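Local coordinates for protein ribokinase (PDB 3RY7) that catalyses the ATP- and magnesium-dependent phosphorylation of ribose at O-5, yielding ribose 5-phosphate for nucleotide synthesis or the pentose phosphate pathway, at residues T199-Q202 / S203-N207. Sequence-based numbering, arbitrary orientation.
Sequences TNEQ and SMKDN
Asn200 and Ser203 close the N-terminal end of helix 201-213 in the ribokinase fold. Asn200 is the N-cap: with CG between its own backbone N and carbonyl carbon (chi1 54°), the short amide side chain folds back so that OD1 accepts from Ser203 N at 2.9 Å, the donor lying almost in line with the C=O bond. Asparagine suits this place because its carbonyl stands in for the acceptor that a preceding turn would supply. Buried Ser203 repays the cap through its hydroxyl. Ser203 OG donates to Asn200 O, a contact modelled rather short at 2.5 Å, in the carbonyl plane and on a lone pair, and accepts a nearly straight bond from Thr199 N at 2.8 Å, thus tying the incoming loop to the first turn. Ser203 N also reaches Asn200 O, but from above the carbonyl plane. On the neighbouring face Met204 is buried: its chain bends at chi3 and lays CE 3.5 Å from Glu201 CG, while the flexible side chain also packs on Tyr229 of strand 228-231, His238 of strand 236-239 and Leu223, which probably lines the ATP site. The exposed side is looser. Glu201 and Lys205 are oppositely charged, but Glu201 OE1 and Lys205 NZ remain 4.7 Å apart, so any attraction is probably modest. Gln202, long enough to span a helical turn, bends at chi2 (67°), which brings its amide beside the carboxylate of Asp206; amide and carboxylate planes are turned 62° from each other, and Gln202 NE2 gives Asp206 OD1 a weak hydrogen bond of 3.2 Å.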
loop_
_atom_site.group_PDB
_atom_site.type_symbol
_atom_site.label_atom_id
_atom_site.label_comp_id
_atom_site.label_asym_id
_atom_site.label_seq_id
_atom_site.Cartn_x
_atom_site.Cartn_y
_atom_site.Cartn_z
ATOM N N THR A 199 -25.941 8.693 -19.964
ATOM C CA THR A 199 -25.178 8.324 -21.156
ATOM C C THR A 199 -24.406 9.497 -21.758
ATOM O O THR A 199 -23.190 9.607 -21.575
ATOM C CB THR A 199 -26.097 7.739 -22.250
ATOM O OG1 THR A 199 -27.148 8.666 -22.560
ATOM C CG2 THR A 199 -26.726 6.444 -21.770
ATOM N N ASN A 200 -25.112 10.378 -22.469
ATOM C CA ASN A 200 -24.496 11.582 -23.037
ATOM C C ASN A 200 -24.727 12.764 -22.095
ATOM O O ASN A 200 -25.517 12.665 -21.148
ATOM C CB ASN A 200 -25.049 11.896 -24.433
ATOM C CG ASN A 200 -26.565 11.981 -24.450
ATOM O OD1 ASN A 200 -27.192 12.249 -23.425
ATOM N ND2 ASN A 200 -27.163 11.747 -25.617
ATOM N N GLU A 201 -24.051 13.878 -22.355
ATOM C CA GLU A 201 -24.210 15.057 -21.516
ATOM C C GLU A 201 -25.669 15.534 -21.415
ATOM O O GLU A 201 -26.066 16.131 -20.412
ATOM C CB GLU A 201 -23.294 16.191 -21.977
ATOM C CG GLU A 201 -23.398 17.426 -21.091
ATOM C CD GLU A 201 -22.236 18.389 -21.260
ATOM O OE1 GLU A 201 -22.462 19.494 -21.809
ATOM O OE2 GLU A 201 -21.105 18.045 -20.831
ATOM N N GLN A 202 -26.465 15.256 -22.448
ATOM C CA GLN A 202 -27.884 15.628 -22.450
ATOM C C GLN A 202 -28.683 14.891 -21.366
ATOM O O GLN A 202 -29.606 15.463 -20.768
ATOM C CB GLN A 202 -28.513 15.372 -23.826
ATOM C CG GLN A 202 -30.005 15.733 -23.923
ATOM C CD GLN A 202 -30.273 17.240 -23.802
ATOM O OE1 GLN A 202 -29.475 18.076 -24.256
ATOM N NE2 GLN A 202 -31.402 17.587 -23.188
ATOM N N SER A 203 -28.333 13.624 -21.130
ATOM C CA SER A 203 -28.977 12.816 -20.096
ATOM C C SER A 203 -28.576 13.323 -18.707
ATOM O O SER A 203 -29.333 13.215 -17.750
ATOM C CB SER A 203 -28.589 11.343 -20.253
ATOM O OG SER A 203 -27.204 11.165 -20.007
ATOM N N MET A 204 -27.372 13.872 -18.614
ATOM C CA MET A 204 -26.898 14.475 -17.385
ATOM C C MET A 204 -27.679 15.751 -17.099
ATOM O O MET A 204 -28.117 15.985 -15.969
ATOM C CB MET A 204 -25.404 14.758 -17.489
ATOM C CG MET A 204 -24.646 13.554 -18.035
ATOM S SD MET A 204 -22.863 13.635 -17.892
ATOM C CE MET A 204 -22.486 15.286 -18.472
ATOM N N LYS A 205 -27.887 16.566 -18.109
ATOM C CA LYS A 205 -28.733 17.720 -17.988
ATOM C C LYS A 205 -30.122 17.290 -17.577
ATOM O O LYS A 205 -30.710 17.885 -16.734
ATOM C CB LYS A 205 -28.849 18.414 -19.322
ATOM C CG LYS A 205 -27.802 19.402 -19.626
ATOM C CD LYS A 205 -28.018 19.980 -21.050
ATOM C CE LYS A 205 -26.746 20.571 -21.669
ATOM N NZ LYS A 205 -26.837 20.711 -23.145
ATOM N N ASP A 206 -30.643 16.262 -18.207
ATOM C CA ASP A 206 -31.994 15.790 -17.898
ATOM C C ASP A 206 -32.116 15.303 -16.448
ATOM O O ASP A 206 -33.120 15.546 -15.781
ATOM C CB ASP A 206 -32.411 14.675 -18.862
ATOM C CG ASP A 206 -32.524 15.154 -20.308
ATOM O OD1 ASP A 206 -32.782 16.363 -20.524
ATOM O OD2 ASP A 206 -32.355 14.315 -21.223
ATOM N N ASN A 207 -31.091 14.594 -15.981
ATOM C CA ASN A 207 -31.000 14.161 -14.582
ATOM C C ASN A 207 -30.965 15.344 -13.622
ATOM O O ASN A 207 -31.827 15.471 -12.749
ATOM C CB ASN A 207 -29.774 13.248 -14.376
ATOM C CG ASN A 207 -30.115 11.787 -14.549
ATOM O OD1 ASN A 207 -30.028 11.233 -15.649
ATOM N ND2 ASN A 207 -30.544 11.163 -13.470
#